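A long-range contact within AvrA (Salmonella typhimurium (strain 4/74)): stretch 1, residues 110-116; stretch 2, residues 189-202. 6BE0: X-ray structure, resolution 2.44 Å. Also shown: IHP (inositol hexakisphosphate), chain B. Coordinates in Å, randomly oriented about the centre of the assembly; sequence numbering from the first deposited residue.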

# COMPACT_ATOMS: atom_id res chain seq x y z
N GLU A 110 17.68 -7.85 -4.88
CA GLU A 110 17.74 -6.51 -5.47
C GLU A 110 16.36 -5.88 -5.59
O GLU A 110 16.23 -4.71 -5.96
N SER A 111 15.33 -6.65 -5.28
CA SER A 111 13.95 -6.20 -5.39
C SER A 111 13.07 -6.94 -4.39
O SER A 111 12.93 -8.16 -4.46
N ALA A 112 12.49 -6.20 -3.45
CA ALA A 112 11.65 -6.80 -2.43
C ALA A 112 10.67 -5.79 -1.85
O ALA A 112 10.84 -4.58 -2.01
N ARG A 113 9.62 -6.30 -1.20
CA ARG A 113 8.62 -5.46 -0.56
C ARG A 113 8.35 -5.94 0.85
O ARG A 113 8.55 -7.11 1.17
N PHE A 114 7.87 -5.03 1.69
CA PHE A 114 7.60 -5.34 3.09
C PHE A 114 6.27 -4.75 3.53
O PHE A 114 6.06 -3.55 3.38
N LEU A 115 5.40 -5.59 4.07
CA LEU A 115 4.26 -5.10 4.84
C LEU A 115 4.69 -4.99 6.29
O LEU A 115 5.04 -6.00 6.91
N VAL A 116 4.68 -3.77 6.81
CA VAL A 116 5.17 -3.51 8.16
C VAL A 116 4.09 -2.91 9.05
O VAL A 116 3.48 -1.90 8.71
N PHE A 189 -4.87 -1.73 1.50
CA PHE A 189 -4.18 -0.79 0.62
C PHE A 189 -2.72 -1.19 0.45
O PHE A 189 -2.20 -1.21 -0.67
N SER A 190 -2.06 -1.52 1.55
CA SER A 190 -0.64 -1.85 1.51
C SER A 190 -0.39 -3.17 0.77
O SER A 190 0.59 -3.30 0.03
N LEU A 191 -1.29 -4.13 0.96
CA LEU A 191 -1.18 -5.42 0.29
C LEU A 191 -1.36 -5.26 -1.21
O LEU A 191 -0.62 -5.85 -2.00
N ALA A 192 -2.34 -4.45 -1.61
CA ALA A 192 -2.61 -4.21 -3.02
C ALA A 192 -1.44 -3.47 -3.67
O ALA A 192 -0.97 -3.85 -4.74
N LEU A 193 -0.99 -2.40 -3.02
CA LEU A 193 0.14 -1.62 -3.51
C LEU A 193 1.40 -2.47 -3.64
O LEU A 193 2.17 -2.30 -4.58
N ALA A 194 1.59 -3.39 -2.70
CA ALA A 194 2.74 -4.28 -2.72
C ALA A 194 2.82 -5.04 -4.04
O ALA A 194 3.88 -5.15 -4.65
N LYS A 195 1.67 -5.56 -4.48
CA LYS A 195 1.61 -6.31 -5.72
C LYS A 195 1.79 -5.39 -6.93
O LYS A 195 2.37 -5.79 -7.93
N LYS A 196 1.30 -4.16 -6.82
CA LYS A 196 1.46 -3.18 -7.89
C LYS A 196 2.90 -2.70 -7.99
O LYS A 196 3.38 -2.38 -9.08
N LEU A 197 3.60 -2.63 -6.86
CA LEU A 197 5.01 -2.25 -6.84
C LEU A 197 5.83 -3.21 -7.69
O LEU A 197 6.84 -2.83 -8.28
N GLN A 198 5.39 -4.47 -7.74
CA GLN A 198 6.05 -5.48 -8.57
C GLN A 198 5.70 -5.30 -10.04
O GLN A 198 6.58 -5.29 -10.90
N LEU A 199 4.41 -5.15 -10.32
CA LEU A 199 3.92 -5.07 -11.69
C LEU A 199 4.35 -3.79 -12.39
O LEU A 199 4.49 -3.76 -13.61
N GLU A 200 4.56 -2.73 -11.61
CA GLU A 200 4.96 -1.43 -12.15
C GLU A 200 6.45 -1.20 -11.93
O GLU A 200 6.88 -0.06 -11.72
N PHE A 201 7.22 -2.28 -11.98
CA PHE A 201 8.65 -2.23 -11.70
C PHE A 201 9.37 -1.13 -12.48
O PHE A 201 10.02 -0.27 -11.89
N MET A 202 9.25 -1.17 -13.81
CA MET A 202 9.93 -0.20 -14.66
C MET A 202 9.42 1.22 -14.43
O MET A 202 10.20 2.18 -14.43

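The strand 111-116 lies along the helix 189-199 in a nearly antiparallel orientation, with the two axes 8.9 Å apart at closest approach and their N-to-C directions at 175°. Alternation along the strand sends Ser111, Arg113 and Leu115 toward the helix, whereas the CA-to-CB bond of Phe114 points away and Ala112 and Val116 are out of reach. On the helix, Ser190, Ala194 and Leu197 point toward the strand, joined from the side by Leu191 and Gln198.

Arg113 covers the most surface. Arg113 CA lies 6.4 Å from Ala194 CA, and the arginine side chain (chi1 m, chi2 p, chi3 t) runs along the helix toward the C-terminal end. The aliphatic part comes first, with Arg113 CG 4.1 Å from Ala194 O; farther out, Arg113 NE is 3.9 Å from Leu197 CB. The guanidinium then settles over the last helical turn, one face covered by Gln198 CA, while Phe201 CD2 approaches its edge, 3.9 Å from Arg113 NH2. Polar atoms gather around the same group: Arg113 NH1 is 3.3 Å from Gln198 OE1, and Arg113 NH2 is 3.4 Å from Leu197 O. A water accepts a hydrogen bond from Arg113 NH2 (2.9 Å), and its oxygen lies 2.7 Å from Leu197 O, well placed to bridge the two. Arg113 NE and NH1 are also hydrogen-bonded elsewhere in the structure.

Ser111, with chi1 t, places Ser111 OG 3.0 Å from Arg113 NH2 and 3.8 Å from Phe201 CE2. Both Ser111 OG and Arg113 NH2 meet the Phe201 ring at its edge. Although the CA-to-CB bond of Phe201 points sideways, its t rotamer brings the end of the ring nearer the strand, so that it closes this side of the contact just beyond the helix.

Leu115 forms the apolar counterpart toward the start of the helical stretch. In its m,t rotamer, Leu115 CD2 rests 3.4 Å from Ser190 O and 3.7 Å from Ser190 CB, and also reaches Ala194 CB at 4.2 Å. Leu115 CD1 meets Leu191 CD1 at 4.0 Å, the latter side chain being t,p. Leu115 lies close against the helix backbone at Ser190 and beside the Ala194 methyl.

Lys195 and Lys196 take no part in this packing and serve the bound inositol hexakisphosphate instead. Lys196 NZ donates a hydrogen bond to IHP O33 (3.0 Å), and Lys195 NZ a weak one to IHP O42 (3.0 Å). The helix thus packs against the strand while carrying ligand contacts on residues outside that interface.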

# COMPACT_ATOMS: atom_id res chain seq x y z
CB GLU A 110 18.40 -6.59 -6.84
CG GLU A 110 19.79 -7.20 -6.81
CD GLU A 110 20.49 -7.15 -8.15
OE1 GLU A 110 19.89 -6.63 -9.12
OE2 GLU A 110 21.65 -7.62 -8.23
CB SER A 111 13.44 -6.41 -6.81
OG SER A 111 12.06 -6.10 -6.91
CB ALA A 112 12.51 -7.39 -1.32
CB ARG A 113 7.32 -5.43 -1.37
CG ARG A 113 7.43 -4.69 -2.68
CD ARG A 113 7.89 -5.60 -3.80
NE ARG A 113 8.41 -4.85 -4.94
CZ ARG A 113 9.00 -5.41 -5.99
NH1 ARG A 113 9.16 -6.72 -6.06
NH2 ARG A 113 9.44 -4.64 -6.98
CB PHE A 114 8.71 -4.80 3.98
CG PHE A 114 10.08 -5.32 3.63
CD1 PHE A 114 10.89 -4.64 2.74
CD2 PHE A 114 10.55 -6.49 4.20
CE1 PHE A 114 12.14 -5.11 2.43
CE2 PHE A 114 11.81 -6.97 3.89
CZ PHE A 114 12.61 -6.28 3.00
CB LEU A 115 3.04 -6.03 4.71
CG LEU A 115 2.40 -6.17 3.33
CD1 LEU A 115 1.07 -6.89 3.48
CD2 LEU A 115 2.20 -4.83 2.65
CB VAL A 116 6.40 -2.57 8.13
CG1 VAL A 116 6.11 -1.30 7.32
CG2 VAL A 116 6.86 -2.23 9.55
CB PHE A 189 -4.27 0.63 1.17
CG PHE A 189 -5.48 1.39 0.71
CD1 PHE A 189 -5.45 2.11 -0.47
CD2 PHE A 189 -6.65 1.38 1.45
CE1 PHE A 189 -6.56 2.81 -0.91
CE2 PHE A 189 -7.77 2.07 1.02
CZ PHE A 189 -7.72 2.79 -0.16
CB SER A 190 -0.07 -1.94 2.93
OG SER A 190 -0.09 -0.67 3.57
CB LEU A 191 -2.22 -6.40 0.84
CG LEU A 191 -2.24 -7.80 0.22
CD1 LEU A 191 -0.88 -8.49 0.34
CD2 LEU A 191 -3.33 -8.64 0.86
CB ALA A 192 -3.90 -3.41 -3.18
CB LEU A 193 0.41 -0.43 -2.59
CG LEU A 193 -0.65 0.68 -2.60
CD1 LEU A 193 -0.34 1.71 -1.52
CD2 LEU A 193 -0.73 1.35 -3.96
CB ALA A 194 2.69 -5.25 -1.55
CB LYS A 195 0.28 -7.08 -5.82
CG LYS A 195 0.36 -8.49 -5.24
CD LYS A 195 -0.81 -8.81 -4.31
CE LYS A 195 -2.12 -8.98 -5.06
NZ LYS A 195 -3.22 -9.42 -4.15
CB LYS A 196 0.52 -1.99 -7.67
CG LYS A 196 -0.95 -2.31 -7.90
CD LYS A 196 -1.24 -2.61 -9.37
CE LYS A 196 -2.72 -2.88 -9.61
NZ LYS A 196 -3.17 -4.14 -8.98
CB LEU A 197 5.55 -2.21 -5.41
CG LEU A 197 5.12 -1.02 -4.54
CD1 LEU A 197 5.49 -1.27 -3.09
CD2 LEU A 197 5.74 0.27 -5.03
CB GLN A 198 5.65 -6.88 -8.09
CG GLN A 198 5.83 -7.99 -9.13
CD GLN A 198 7.24 -8.07 -9.68
OE1 GLN A 198 8.18 -7.57 -9.06
NE2 GLN A 198 7.39 -8.69 -10.84
CB LEU A 199 2.40 -5.19 -11.70
CG LEU A 199 1.85 -6.49 -11.13
CD1 LEU A 199 0.37 -6.36 -10.79
CD2 LEU A 199 2.07 -7.64 -12.10
CB GLU A 200 4.15 -0.31 -11.50
CG GLU A 200 2.64 -0.46 -11.63
CD GLU A 200 2.13 -0.20 -13.04
OE1 GLU A 200 2.97 0.05 -13.94
OE2 GLU A 200 0.90 -0.25 -13.24
CB PHE A 201 9.29 -3.58 -12.01
CG PHE A 201 10.75 -3.65 -11.67
CD1 PHE A 201 11.71 -3.22 -12.57
CD2 PHE A 201 11.17 -4.15 -10.45
CE1 PHE A 201 13.06 -3.28 -12.26
CE2 PHE A 201 12.51 -4.21 -10.13
CZ PHE A 201 13.46 -3.78 -11.04
CB MET A 202 9.76 -0.58 -16.13
CG MET A 202 10.38 -1.91 -16.52
SD MET A 202 12.15 -2.03 -16.16
CE MET A 202 12.79 -0.57 -16.98
C1 IHP B . -5.61 -7.82 -11.05
C2 IHP B . -5.72 -7.21 -9.66
C3 IHP B . -6.99 -6.39 -9.51
C4 IHP B . -8.21 -7.22 -9.87
C5 IHP B . -8.10 -7.61 -11.34
C6 IHP B . -6.89 -8.49 -11.56
O11 IHP B . -4.54 -8.73 -11.06
P1 IHP B . -3.16 -8.28 -11.73
O21 IHP B . -2.01 -8.79 -10.89
O31 IHP B . -3.07 -6.77 -11.80
O41 IHP B . -3.07 -8.85 -13.11
O12 IHP B . -5.66 -8.24 -8.66
P2 IHP B . -4.45 -8.28 -7.63
O22 IHP B . -3.13 -8.23 -8.35
O32 IHP B . -4.52 -7.10 -6.69
O42 IHP B . -4.52 -9.56 -6.83
O13 IHP B . -7.09 -5.89 -8.18
P3 IHP B . -6.92 -4.33 -7.91
O23 IHP B . -6.16 -4.11 -6.63
O33 IHP B . -6.18 -3.66 -9.05
O43 IHP B . -8.28 -3.69 -7.78
O14 IHP B . -9.42 -6.50 -9.57
P4 IHP B . -9.95 -5.22 -10.39
O24 IHP B . -10.41 -4.16 -9.41
O34 IHP B . -8.88 -4.63 -11.28
O44 IHP B . -11.13 -5.60 -11.23
O15 IHP B . -9.28 -8.28 -11.79
P5 IHP B . -9.72 -8.11 -13.30
O25 IHP B . -8.57 -7.57 -14.12
O35 IHP B . -10.14 -9.45 -13.85
O45 IHP B . -10.89 -7.16 -13.41
O16 IHP B . -7.07 -9.76 -10.93
P6 IHP B . -6.81 -11.06 -11.76
O26 IHP B . -7.35 -12.26 -11.00
O36 IHP B . -7.50 -10.97 -13.09
O46 IHP B . -5.33 -11.26 -11.98
O HOH W 1 9.13 -1.79 -7.36